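PDB 1J3N: 3-oxoacyl-(acyl-carrier protein) synthase II from Thermus thermophilus, which probably catalyses the chain-lengthening condensation of fatty acid synthesis, condensing an acyl group with malonyl-acyl-carrier protein. Local coordinates for residues 207-212 / 221-226; 267-272 / 305-310; 34-39 / 49-54; 326-331 / 376-381. All blocks are in the same frame, centred on the assembly; numbering follows the deposited sequence.

How the contacts relate
Contact 4 is the buried one of the four, contact 2 lies at the surface, and contacts 1 and 3 are partly buried. Contacts 1 and 2 touch: Arg-224 of 221-226 donates to the carbonyls of Thr-305 and Pro-306, where helix 306-324 begins. Contacts 2 and 4 lie on this helix and on the strand 328-330 that follows it. Contact 3 stands apart in the N-terminal half, its centre about 27 Å from those of contacts 2 and 4. Chemistry follows place: carboxylates clamp the loops of contacts 1 and 3, while waters bridge both contacts 2 and 4, joined by prolines in contact 2 and by a direct backbone bond in contact 4.

Contact 1. Residues 207-212 / 221-226; sequences STRNEE and TLSRDG
Asp-225 turns its CG between its own backbone N and carbonyl carbon (chi1 75°), and Ser-207 sets OG anti to its backbone N (chi1 167°); these torsions place CG and OG where carboxylate and hydroxyl meet between two loops. These loops flank the short helix 213-216 in the N-terminal half of the thiolase-type fold, and each carries a type I beta turn, at 209-212 and 221-224. The carboxylate is a two-pronged clamp. Its OD1 accepts from Ser-207 OG at 2.9 Å, while its OD2 takes the backbone N of Thr-208 at 3.0 Å in a nearly straight bond (165°). Both donors come to the syn sides of the oxygens, somewhat out of the carboxylate plane. Aspartate suits the place because a short side chain with two acceptors can fix both a hydroxyl and a main-chain N-H. Ser-207 OG works both ways, since it also accepts a weak bond from Arg-209 N, at the centre of an inverse gamma turn.

Arg-209 reaches across to the second loop with a chain long enough to span the gap. Its NH2 makes a bent, weak hydrogen bond to Ser-223 O at 2.7 Å, with that oxygen near the guanidinium plane, and forms a long salt bridge to Asp-225 OD1 at 3.7 Å. The hydroxyl of Ser-223 looks elsewhere, to Asp-368. At Gly-226 the backbone takes angles at which a CB would press on the preceding carbonyl oxygen and on Ser-207 N. Ser-207 CB lies 3.3 Å from Gly-226 O.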
loop_
_atom_site.group_PDB
_atom_site.type_symbol
_atom_site.label_atom_id
_atom_site.label_comp_id
_atom_site.label_asym_id
_atom_site.label_seq_id
_atom_site.Cartn_x
_atom_site.Cartn_y
_atom_site.Cartn_z
ATOM N N SER A 207 18.640 -8.541 -17.117
ATOM C CA SER A 207 19.507 -9.409 -17.898
ATOM C C SER A 207 19.547 -8.887 -19.329
ATOM O O SER A 207 18.533 -8.437 -19.858
ATOM C CB SER A 207 18.963 -10.843 -17.884
ATOM O OG SER A 207 19.606 -11.645 -18.861
ATOM N N THR A 208 20.719 -8.938 -19.954
ATOM C CA THR A 208 20.858 -8.468 -21.331
ATOM C C THR A 208 21.053 -9.614 -22.314
ATOM O O THR A 208 21.580 -9.412 -23.407
ATOM C CB THR A 208 22.056 -7.497 -21.480
ATOM O OG1 THR A 208 23.252 -8.128 -20.993
ATOM C CG2 THR A 208 21.795 -6.211 -20.703
ATOM N N ARG A 209 20.622 -10.814 -21.934
ATOM C CA ARG A 209 20.775 -11.978 -22.801
ATOM C C ARG A 209 19.683 -12.064 -23.871
ATOM O O ARG A 209 18.958 -13.058 -23.974
ATOM C CB ARG A 209 20.783 -13.248 -21.955
ATOM C CG ARG A 209 21.335 -14.464 -22.664
ATOM C CD ARG A 209 21.771 -15.519 -21.658
ATOM N NE ARG A 209 22.615 -14.937 -20.614
ATOM C CZ ARG A 209 23.329 -15.644 -19.741
ATOM N NH1 ARG A 209 23.310 -16.971 -19.782
ATOM N NH2 ARG A 209 24.059 -15.023 -18.821
ATOM N N ASN A 210 19.578 -11.025 -24.687
ATOM C CA ASN A 210 18.559 -10.997 -25.725
ATOM C C ASN A 210 18.619 -12.182 -26.688
ATOM O O ASN A 210 17.589 -12.608 -27.216
ATOM C CB ASN A 210 18.652 -9.676 -26.492
ATOM C CG ASN A 210 18.458 -8.475 -25.588
ATOM O OD1 ASN A 210 17.462 -8.390 -24.869
ATOM N ND2 ASN A 210 19.408 -7.545 -25.614
ATOM N N GLU A 211 19.820 -12.724 -26.892
ATOM C CA GLU A 211 20.026 -13.856 -27.801
ATOM C C GLU A 211 19.342 -15.156 -27.365
ATOM O O GLU A 211 18.957 -15.964 -28.210
ATOM C CB GLU A 211 21.528 -14.116 -28.005
ATOM C CG GLU A 211 22.295 -14.447 -26.731
ATOM C CD GLU A 211 22.806 -13.215 -26.003
ATOM O OE1 GLU A 211 22.194 -12.133 -26.134
ATOM O OE2 GLU A 211 23.822 -13.332 -25.283
ATOM N N GLU A 212 19.197 -15.369 -26.059
ATOM C CA GLU A 212 18.543 -16.577 -25.554
ATOM C C GLU A 212 17.529 -16.202 -24.472
ATOM O O GLU A 212 17.787 -16.356 -23.273
ATOM C CB GLU A 212 19.580 -17.543 -24.979
ATOM C CG GLU A 212 20.732 -17.826 -25.915
ATOM C CD GLU A 212 21.768 -18.746 -25.303
ATOM O OE1 GLU A 212 22.185 -18.491 -24.150
ATOM O OE2 GLU A 212 22.170 -19.718 -25.982
ATOM N N THR A 221 22.900 -19.544 -10.940
ATOM C CA THR A 221 23.920 -20.006 -11.874
ATOM C C THR A 221 25.084 -19.019 -11.864
ATOM O O THR A 221 24.926 -17.857 -11.486
ATOM C CB THR A 221 23.407 -20.110 -13.319
ATOM O OG1 THR A 221 23.021 -18.810 -13.778
ATOM C CG2 THR A 221 22.235 -21.077 -13.409
ATOM N N LEU A 222 26.251 -19.489 -12.285
ATOM C CA LEU A 222 27.447 -18.658 -12.326
ATOM C C LEU A 222 27.336 -17.528 -13.347
ATOM O O LEU A 222 27.989 -16.499 -13.207
ATOM C CB LEU A 222 28.659 -19.527 -12.656
ATOM C CG LEU A 222 29.124 -20.502 -11.569
ATOM C CD1 LEU A 222 29.941 -21.631 -12.190
ATOM C CD2 LEU A 222 29.940 -19.743 -10.527
ATOM N N SER A 223 26.502 -17.719 -14.367
ATOM C CA SER A 223 26.330 -16.716 -15.418
ATOM C C SER A 223 25.119 -15.792 -15.256
ATOM O O SER A 223 24.764 -15.068 -16.191
ATOM C CB SER A 223 26.261 -17.408 -16.783
ATOM O OG SER A 223 25.257 -18.411 -16.801
ATOM N N ARG A 224 24.498 -15.806 -14.079
ATOM C CA ARG A 224 23.327 -14.959 -13.816
ATOM C C ARG A 224 23.687 -13.470 -13.937
ATOM O O ARG A 224 24.651 -13.012 -13.328
ATOM C CB ARG A 224 22.762 -15.272 -12.427
ATOM C CG ARG A 224 23.728 -15.066 -11.259
ATOM C CD ARG A 224 23.090 -15.564 -9.959
ATOM N NE ARG A 224 23.789 -15.160 -8.741
ATOM C CZ ARG A 224 24.767 -15.850 -8.154
ATOM N NH1 ARG A 224 25.186 -16.997 -8.672
ATOM N NH2 ARG A 224 25.318 -15.401 -7.030
ATOM N N ASP A 225 22.906 -12.715 -14.712
ATOM C CA ASP A 225 23.204 -11.298 -14.933
ATOM C C ASP A 225 22.034 -10.314 -14.826
ATOM O O ASP A 225 21.953 -9.371 -15.616
ATOM C CB ASP A 225 23.839 -11.133 -16.315
ATOM C CG ASP A 225 22.821 -11.253 -17.446
ATOM O OD1 ASP A 225 22.070 -12.256 -17.476
ATOM O OD2 ASP A 225 22.769 -10.346 -18.307
ATOM N N GLY A 226 21.142 -10.508 -13.859
ATOM C CA GLY A 226 20.012 -9.606 -13.723
ATOM C C GLY A 226 18.710 -10.325 -14.018
ATOM O O GLY A 226 18.714 -11.381 -14.654
#

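Contact 2. Residues 267-272 / 305-310; sequences ITEPHP and TPVGDR
Pro-272 O is gripped by two waters that tie it to the first turn of helix 306-324, at Val-307 and Arg-310. Thr-305 is the N-cap of this helix, which lies in the C-terminal half of the thiolase-type fold. Water 1 donates to Pro-272 O at 2.8 Å and also to Val-307 O at 2.8 Å, bridging a loop carbonyl and a helix carbonyl. Water 2 donates weakly to Pro-272 O and accepts from Arg-310 NH1 at 2.6 Å. The chain of Arg-310 runs extended from CG to NE, and NH1 beyond it meets this water; its NE is paired with Glu-372. Two carbonyls cannot bond each other, and water supplies the missing donors.

The loop otherwise lies on the helix start mainly through apolar groups. Val-307 sets CG1 anti to its backbone N (chi1 -179°), and this methyl meets Pro-270 CG at 4.1 Å and Pro-272 CB at 4.4 Å. Proline rings give the loop a rigid apolar surface for the valine. Glu-269, bent at chi2, brings OE1 to 3.9 Å from Val-307 CG2. Farther back in this loop, Ile-267 and Thr-268 pack on His-143 and Pro-133 of the second subunit.

Thr-305 OG1 takes a weak capping bond from Gly-308 N. Gly-308, with no side chain, leaves room beside this hydroxyl, and its CA lies 4.1 Å from Pro-270 CG.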
loop_
_atom_site.group_PDB
_atom_site.type_symbol
_atom_site.label_atom_id
_atom_site.label_comp_id
_atom_site.label_asym_id
_atom_site.label_seq_id
_atom_site.Cartn_x
_atom_site.Cartn_y
_atom_site.Cartn_z
ATOM N N ILE A 267 18.757 1.814 -1.071
ATOM C CA ILE A 267 17.567 1.935 -1.912
ATOM C C ILE A 267 17.277 0.758 -2.849
ATOM O O ILE A 267 16.132 0.311 -2.944
ATOM C CB ILE A 267 17.608 3.223 -2.776
ATOM C CG1 ILE A 267 18.953 3.330 -3.510
ATOM C CG2 ILE A 267 17.364 4.441 -1.912
ATOM C CD1 ILE A 267 19.083 4.578 -4.394
ATOM N N THR A 268 18.298 0.253 -3.540
ATOM C CA THR A 268 18.081 -0.844 -4.480
ATOM C C THR A 268 18.917 -2.103 -4.233
ATOM O O THR A 268 18.571 -3.185 -4.703
ATOM C CB THR A 268 18.325 -0.369 -5.928
ATOM O OG1 THR A 268 19.715 -0.077 -6.112
ATOM C CG2 THR A 268 17.512 0.888 -6.211
ATOM N N GLU A 269 20.007 -1.958 -3.489
ATOM C CA GLU A 269 20.882 -3.086 -3.177
ATOM C C GLU A 269 20.462 -3.793 -1.900
ATOM O O GLU A 269 20.299 -3.169 -0.863
ATOM C CB GLU A 269 22.323 -2.604 -3.018
ATOM C CG GLU A 269 23.037 -2.343 -4.329
ATOM C CD GLU A 269 23.424 -3.626 -5.033
ATOM O OE1 GLU A 269 24.259 -4.381 -4.488
ATOM O OE2 GLU A 269 22.887 -3.882 -6.127
ATOM N N PRO A 270 20.281 -5.115 -1.959
ATOM C CA PRO A 270 19.883 -5.817 -0.742
ATOM C C PRO A 270 21.123 -6.005 0.124
ATOM O O PRO A 270 22.252 -5.923 -0.377
ATOM C CB PRO A 270 19.360 -7.138 -1.274
ATOM C CG PRO A 270 20.326 -7.405 -2.397
ATOM C CD PRO A 270 20.444 -6.054 -3.082
ATOM N N HIS A 271 20.914 -6.239 1.416
ATOM C CA HIS A 271 22.024 -6.468 2.326
ATOM C C HIS A 271 22.783 -7.670 1.745
ATOM O O HIS A 271 22.225 -8.753 1.594
ATOM C CB HIS A 271 21.485 -6.784 3.722
ATOM C CG HIS A 271 22.506 -6.654 4.806
ATOM N ND1 HIS A 271 23.550 -7.541 4.958
ATOM C CD2 HIS A 271 22.669 -5.711 5.765
ATOM C CE1 HIS A 271 24.313 -7.150 5.963
ATOM N NE2 HIS A 271 23.802 -6.043 6.469
ATOM N N PRO A 272 24.069 -7.491 1.414
ATOM C CA PRO A 272 24.883 -8.570 0.841
ATOM C C PRO A 272 24.911 -9.870 1.641
ATOM O O PRO A 272 25.122 -10.948 1.077
ATOM C CB PRO A 272 26.261 -7.926 0.710
ATOM C CG PRO A 272 26.287 -6.969 1.862
ATOM C CD PRO A 272 24.913 -6.334 1.762
ATOM N N THR A 305 20.228 -12.507 -9.724
ATOM C CA THR A 305 21.191 -11.418 -9.621
ATOM C C THR A 305 22.353 -11.893 -8.758
ATOM O O THR A 305 22.168 -12.657 -7.813
ATOM C CB THR A 305 20.588 -10.150 -8.971
ATOM O OG1 THR A 305 20.305 -10.412 -7.593
ATOM C CG2 THR A 305 19.303 -9.730 -9.685
ATOM N N PRO A 306 23.576 -11.456 -9.088
ATOM C CA PRO A 306 24.760 -11.854 -8.321
ATOM C C PRO A 306 24.611 -11.657 -6.807
ATOM O O PRO A 306 24.628 -12.626 -6.045
ATOM C CB PRO A 306 25.858 -10.981 -8.917
ATOM C CG PRO A 306 25.453 -10.886 -10.348
ATOM C CD PRO A 306 23.957 -10.643 -10.258
ATOM N N VAL A 307 24.459 -10.404 -6.376
ATOM C CA VAL A 307 24.339 -10.085 -4.946
ATOM C C VAL A 307 23.082 -10.635 -4.278
ATOM O O VAL A 307 23.143 -11.195 -3.179
ATOM C CB VAL A 307 24.380 -8.556 -4.716
ATOM C CG1 VAL A 307 24.274 -8.245 -3.226
ATOM C CG2 VAL A 307 25.665 -7.984 -5.281
ATOM N N GLY A 308 21.941 -10.465 -4.938
ATOM C CA GLY A 308 20.687 -10.948 -4.380
ATOM C C GLY A 308 20.597 -12.458 -4.200
ATOM O O GLY A 308 20.300 -12.940 -3.113
ATOM N N ASP A 309 20.841 -13.212 -5.267
ATOM C CA ASP A 309 20.777 -14.671 -5.191
ATOM C C ASP A 309 21.676 -15.222 -4.075
ATOM O O ASP A 309 21.338 -16.213 -3.436
ATOM C CB ASP A 309 21.164 -15.289 -6.540
ATOM C CG ASP A 309 20.032 -15.238 -7.556
ATOM O OD1 ASP A 309 19.163 -14.338 -7.449
ATOM O OD2 ASP A 309 20.017 -16.089 -8.471
ATOM N N ARG A 310 22.808 -14.568 -3.832
ATOM C CA ARG A 310 23.738 -14.999 -2.783
ATOM C C ARG A 310 23.277 -14.583 -1.382
ATOM O O ARG A 310 23.410 -15.344 -0.415
ATOM C CB ARG A 310 25.127 -14.417 -3.051
ATOM C CG ARG A 310 26.154 -14.699 -1.957
ATOM C CD ARG A 310 27.546 -14.261 -2.406
ATOM N NE ARG A 310 28.566 -14.543 -1.401
ATOM C CZ ARG A 310 28.990 -13.657 -0.506
ATOM N NH1 ARG A 310 28.483 -12.431 -0.498
ATOM N NH2 ARG A 310 29.914 -13.997 0.385
HETATM O O HOH W 1 25.552 -11.205 -1.667
HETATM O O HOH W 2 28.255 -10.909 1.583
#

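Contact 3. Residues 34-39 / 49-54; sequences RPITRF and AAEVDV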
loop_
_atom_site.group_PDB
_atom_site.type_symbol
_atom_site.label_atom_id
_atom_site.label_comp_id
_atom_site.label_asym_id
_atom_site.label_seq_id
_atom_site.Cartn_x
_atom_site.Cartn_y
_atom_site.Cartn_z
ATOM N N ARG A 34 10.333 -14.245 -23.773
ATOM C CA ARG A 34 10.446 -14.224 -25.227
ATOM C C ARG A 34 10.742 -12.818 -25.722
ATOM O O ARG A 34 10.739 -11.871 -24.943
ATOM C CB ARG A 34 9.124 -14.699 -25.840
ATOM C CG ARG A 34 7.948 -13.748 -25.577
ATOM C CD ARG A 34 6.612 -14.370 -25.979
ATOM N NE ARG A 34 5.497 -13.431 -25.846
ATOM C CZ ARG A 34 4.214 -13.771 -25.966
ATOM N NH1 ARG A 34 3.878 -15.029 -26.221
ATOM N NH2 ARG A 34 3.264 -12.853 -25.834
ATOM N N PRO A 35 11.025 -12.668 -27.028
ATOM C CA PRO A 35 11.299 -11.326 -27.543
ATOM C C PRO A 35 10.030 -10.502 -27.284
ATOM O O PRO A 35 8.919 -11.014 -27.422
ATOM C CB PRO A 35 11.546 -11.579 -29.032
ATOM C CG PRO A 35 12.142 -12.949 -29.039
ATOM C CD PRO A 35 11.255 -13.686 -28.071
ATOM N N ILE A 36 10.193 -9.242 -26.895
ATOM C CA ILE A 36 9.044 -8.395 -26.588
ATOM C C ILE A 36 8.151 -8.136 -27.793
ATOM O O ILE A 36 8.617 -7.730 -28.854
ATOM C CB ILE A 36 9.510 -7.044 -25.981
ATOM C CG1 ILE A 36 10.231 -7.302 -24.650
ATOM C CG2 ILE A 36 8.318 -6.114 -25.747
ATOM C CD1 ILE A 36 11.035 -6.102 -24.143
ATOM N N THR A 37 6.857 -8.379 -27.617
ATOM C CA THR A 37 5.886 -8.156 -28.679
ATOM C C THR A 37 4.887 -7.074 -28.276
ATOM O O THR A 37 4.225 -6.495 -29.135
ATOM C CB THR A 37 5.097 -9.434 -29.004
ATOM O OG1 THR A 37 4.299 -9.799 -27.873
ATOM C CG2 THR A 37 6.043 -10.582 -29.346
ATOM N N ARG A 38 4.787 -6.801 -26.975
ATOM C CA ARG A 38 3.860 -5.787 -26.460
ATOM C C ARG A 38 4.068 -4.429 -27.134
ATOM O O ARG A 38 3.112 -3.687 -27.375
ATOM C CB ARG A 38 4.021 -5.646 -24.943
ATOM C CG ARG A 38 3.054 -4.665 -24.285
ATOM C CD ARG A 38 1.601 -5.054 -24.540
ATOM N NE ARG A 38 1.336 -6.454 -24.206
ATOM C CZ ARG A 38 1.490 -6.984 -22.993
ATOM N NH1 ARG A 38 1.904 -6.234 -21.972
ATOM N NH2 ARG A 38 1.251 -8.271 -22.805
ATOM N N PHE A 39 5.325 -4.097 -27.411
ATOM C CA PHE A 39 5.675 -2.854 -28.095
ATOM C C PHE A 39 7.020 -3.082 -28.768
ATOM O O PHE A 39 7.659 -4.108 -28.544
ATOM C CB PHE A 39 5.774 -1.666 -27.123
ATOM C CG PHE A 39 6.806 -1.840 -26.042
ATOM C CD1 PHE A 39 6.505 -2.543 -24.879
ATOM C CD2 PHE A 39 8.089 -1.323 -26.199
ATOM C CE1 PHE A 39 7.467 -2.733 -23.890
ATOM C CE2 PHE A 39 9.060 -1.509 -25.216
ATOM C CZ PHE A 39 8.746 -2.219 -24.058
ATOM N N ALA A 49 11.051 -10.313 -22.358
ATOM C CA ALA A 49 10.196 -10.228 -21.176
ATOM C C ALA A 49 9.277 -11.440 -21.123
ATOM O O ALA A 49 9.152 -12.186 -22.106
ATOM C CB ALA A 49 9.362 -8.937 -21.216
ATOM N N ALA A 50 8.635 -11.631 -19.972
ATOM C CA ALA A 50 7.709 -12.744 -19.786
ATOM C C ALA A 50 6.311 -12.169 -19.959
ATOM O O ALA A 50 5.697 -11.711 -18.999
ATOM C CB ALA A 50 7.878 -13.349 -18.386
ATOM N N GLU A 51 5.823 -12.188 -21.195
ATOM C CA GLU A 51 4.512 -11.645 -21.508
ATOM C C GLU A 51 3.367 -12.628 -21.310
ATOM O O GLU A 51 3.517 -13.846 -21.466
ATOM C CB GLU A 51 4.492 -11.115 -22.949
ATOM C CG GLU A 51 5.577 -10.087 -23.250
ATOM C CD GLU A 51 5.547 -9.615 -24.696
ATOM O OE1 GLU A 51 5.158 -10.422 -25.569
ATOM O OE2 GLU A 51 5.923 -8.451 -24.963
ATOM N N VAL A 52 2.216 -12.072 -20.942
ATOM C CA VAL A 52 1.014 -12.852 -20.734
ATOM C C VAL A 52 0.167 -12.754 -21.997
ATOM O O VAL A 52 0.120 -11.708 -22.639
ATOM C CB VAL A 52 0.182 -12.302 -19.545
ATOM C CG1 VAL A 52 -1.232 -12.837 -19.614
ATOM C CG2 VAL A 52 0.832 -12.694 -18.214
ATOM N N ASP A 53 -0.491 -13.852 -22.347
ATOM C CA ASP A 53 -1.367 -13.892 -23.509
ATOM C C ASP A 53 -2.763 -14.209 -23.003
ATOM O O ASP A 53 -3.047 -15.342 -22.629
ATOM C CB ASP A 53 -0.923 -14.976 -24.500
ATOM C CG ASP A 53 0.355 -14.615 -25.227
ATOM O OD1 ASP A 53 0.478 -13.451 -25.663
ATOM O OD2 ASP A 53 1.227 -15.498 -25.375
ATOM N N VAL A 54 -3.631 -13.206 -22.974
ATOM C CA VAL A 54 -4.988 -13.410 -22.499
ATOM C C VAL A 54 -5.938 -12.429 -23.171
ATOM O O VAL A 54 -5.563 -11.292 -23.478
ATOM C CB VAL A 54 -5.078 -13.225 -20.961
ATOM C CG1 VAL A 54 -4.880 -11.766 -20.594
ATOM C CG2 VAL A 54 -6.419 -13.726 -20.450
HETATM O O HOH W 3 0.552 -10.314 -25.009
#
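Arg-34 and Ala-49 form an antiparallel hydrogen-bonded pair of the two-stranded sheet 33-35/48-50, with their CA atoms 5.7 Å apart and both N-H groups bonded to the opposite carbonyl. The end-to-end directions of 34-38 and 49-53 lie 69° apart, and side chains link the diverging parts.

Glu-51 does most of this work. Its chain, extended beyond CG, carries the carboxylate to the loop at residues 37 and 38. There OE2 accepts from Thr-37 N and from Arg-38 N, each at 2.8 Å and from opposite faces of the carboxylate plane. OE1 takes the Thr-37 hydroxyl on its syn side and Arg-34 NE (3.0 Å) and NH2 on its anti side. Arg-34 thus grips Glu-51 side-on, the two planes 84° apart, and Asp-53 end-on, tip to tip, through NH1 to OD2 (2.8 Å) and NH2 to OD1 (2.9 Å). Ile-36 CG1 packs against Ala-49 CB at 3.9 Å, where a small side chain leaves room for the isoleucine. Arg-38 pairs with Glu-231 and reaches Val-52 O through a water.

Four N-H groups, two of them from Arg-34, and a hydroxyl converge on this buried carboxylate, which should favour its ionised form and tie the loop 36-38 to the segment that follows strand 48-50.

Contact 4. Residues 326-331 / 376-381; sequences RLMVSS and DFVPEP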
loop_
_atom_site.group_PDB
_atom_site.type_symbol
_atom_site.label_atom_id
_atom_site.label_comp_id
_atom_site.label_asym_id
_atom_site.label_seq_id
_atom_site.Cartn_x
_atom_site.Cartn_y
_atom_site.Cartn_z
ATOM N N ARG A 326 19.337 -30.039 3.783
ATOM C CA ARG A 326 18.258 -31.000 3.574
ATOM C C ARG A 326 17.035 -30.338 2.936
ATOM O O ARG A 326 16.044 -30.999 2.627
ATOM C CB ARG A 326 17.871 -31.643 4.910
ATOM C CG ARG A 326 17.293 -33.045 4.778
ATOM C CD ARG A 326 17.453 -33.840 6.072
ATOM N NE ARG A 326 16.685 -33.267 7.173
ATOM C CZ ARG A 326 16.645 -33.774 8.402
ATOM N NH1 ARG A 326 17.335 -34.868 8.696
ATOM N NH2 ARG A 326 15.907 -33.190 9.336
ATOM N N LEU A 327 17.121 -29.028 2.734
ATOM C CA LEU A 327 16.028 -28.269 2.139
ATOM C C LEU A 327 16.000 -28.416 0.632
ATOM O O LEU A 327 16.980 -28.821 0.018
ATOM C CB LEU A 327 16.184 -26.776 2.444
ATOM C CG LEU A 327 15.971 -26.176 3.830
ATOM C CD1 LEU A 327 16.526 -24.760 3.833
ATOM C CD2 LEU A 327 14.494 -26.184 4.186
ATOM N N MET A 328 14.859 -28.083 0.046
ATOM C CA MET A 328 14.704 -28.090 -1.400
ATOM C C MET A 328 14.319 -26.652 -1.689
ATOM O O MET A 328 13.396 -26.120 -1.070
ATOM C CB MET A 328 13.582 -29.029 -1.852
ATOM C CG MET A 328 13.950 -30.501 -1.827
ATOM S SD MET A 328 12.646 -31.525 -2.528
ATOM C CE MET A 328 11.477 -31.536 -1.143
ATOM N N VAL A 329 15.037 -26.015 -2.606
ATOM C CA VAL A 329 14.762 -24.628 -2.937
ATOM C C VAL A 329 14.622 -24.486 -4.445
ATOM O O VAL A 329 15.443 -25.008 -5.200
ATOM C CB VAL A 329 15.917 -23.702 -2.447
ATOM C CG1 VAL A 329 15.520 -22.237 -2.591
ATOM C CG2 VAL A 329 16.271 -24.016 -0.997
ATOM N N SER A 330 13.573 -23.808 -4.894
ATOM C CA SER A 330 13.412 -23.602 -6.330
ATOM C C SER A 330 12.873 -22.203 -6.595
ATOM O O SER A 330 12.152 -21.631 -5.774
ATOM C CB SER A 330 12.495 -24.671 -6.951
ATOM O OG SER A 330 11.121 -24.367 -6.799
ATOM N N SER A 331 13.253 -21.644 -7.736
ATOM C CA SER A 331 12.806 -20.313 -8.098
ATOM C C SER A 331 11.854 -20.350 -9.274
ATOM O O SER A 331 12.223 -20.767 -10.375
ATOM C CB SER A 331 13.996 -19.418 -8.443
ATOM O OG SER A 331 13.552 -18.153 -8.904
ATOM N N ASP A 376 20.116 -27.421 -2.507
ATOM C CA ASP A 376 19.430 -28.225 -3.509
ATOM C C ASP A 376 18.408 -27.325 -4.207
ATOM O O ASP A 376 17.349 -27.047 -3.651
ATOM C CB ASP A 376 18.718 -29.403 -2.835
ATOM C CG ASP A 376 18.093 -30.352 -3.834
ATOM O OD1 ASP A 376 17.934 -29.966 -5.010
ATOM O OD2 ASP A 376 17.747 -31.483 -3.443
ATOM N N PHE A 377 18.727 -26.889 -5.426
ATOM C CA PHE A 377 17.843 -26.003 -6.182
ATOM C C PHE A 377 16.837 -26.677 -7.119
ATOM O O PHE A 377 16.248 -26.022 -7.984
ATOM C CB PHE A 377 18.683 -24.981 -6.950
ATOM C CG PHE A 377 19.453 -24.050 -6.057
ATOM C CD1 PHE A 377 18.783 -23.218 -5.155
ATOM C CD2 PHE A 377 20.845 -24.021 -6.089
ATOM C CE1 PHE A 377 19.490 -22.374 -4.296
ATOM C CE2 PHE A 377 21.564 -23.179 -5.233
ATOM C CZ PHE A 377 20.884 -22.354 -4.334
ATOM N N VAL A 378 16.643 -27.982 -6.944
ATOM C CA VAL A 378 15.678 -28.749 -7.730
ATOM C C VAL A 378 15.712 -28.480 -9.245
ATOM O O VAL A 378 14.810 -27.847 -9.804
ATOM C CB VAL A 378 14.246 -28.484 -7.186
ATOM C CG1 VAL A 378 13.262 -29.468 -7.773
ATOM C CG2 VAL A 378 14.251 -28.578 -5.658
ATOM N N PRO A 379 16.757 -28.966 -9.933
ATOM C CA PRO A 379 16.857 -28.754 -11.381
ATOM C C PRO A 379 15.719 -29.419 -12.158
ATOM O O PRO A 379 15.426 -29.044 -13.296
ATOM C CB PRO A 379 18.228 -29.337 -11.720
ATOM C CG PRO A 379 18.437 -30.375 -10.656
ATOM C CD PRO A 379 17.943 -29.672 -9.422
ATOM N N GLU A 380 15.081 -30.403 -11.528
ATOM C CA GLU A 380 13.965 -31.135 -12.122
ATOM C C GLU A 380 12.845 -31.337 -11.096
ATOM O O GLU A 380 13.111 -31.488 -9.905
ATOM C CB GLU A 380 14.440 -32.502 -12.629
ATOM C CG GLU A 380 14.961 -32.505 -14.057
ATOM C CD GLU A 380 13.853 -32.304 -15.084
ATOM O OE1 GLU A 380 13.227 -31.221 -15.095
ATOM O OE2 GLU A 380 13.605 -33.236 -15.882
ATOM N N PRO A 381 11.576 -31.329 -11.549
ATOM C CA PRO A 381 10.426 -31.515 -10.659
ATOM C C PRO A 381 10.633 -32.752 -9.797
ATOM O O PRO A 381 11.113 -33.773 -10.288
ATOM C CB PRO A 381 9.262 -31.685 -11.631
ATOM C CG PRO A 381 9.664 -30.813 -12.773
ATOM C CD PRO A 381 11.132 -31.158 -12.943
HETATM O O HOH W 4 19.568 -28.029 -0.013
HETATM O O HOH W 5 17.054 -31.665 -0.709
#
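Val-329 and Asp-376 carry the one direct main-chain hydrogen bond here: Val-329 N donates to Asp-376 O at 2.7 Å.

Water makes the second kind of link. Leu-327 O receives two waters; one goes on to accept from Asp-376 N at 2.6 Å, the other donates to Asp-376 OD2 at 2.8 Å. The aspartate also folds its own loop: OD1 accepts from Val-378 N at 3.1 Å, an Asx turn, while OD2 makes a salt bridge with Arg-382. A short acidic side chain is well suited to such a turn.

Apolar contacts complete the join. Val-378 CG2 lies 3.9 Å from Met-328 CB, and Val-329 CB meets the Phe-377 ring at CD1, 4.0 Å away. That ring stacks on Phe-220 and touches Val-313 of helix 306-324, where a large flat side chain can bridge strand, loop and helix.

Strand 328-330 runs parallel to strand 297-299, with helix 306-324 between them in the chain. The loop 376-381 thus lies against the second strand of a beta-alpha-beta crossover in the C-terminal half of the thiolase-type fold.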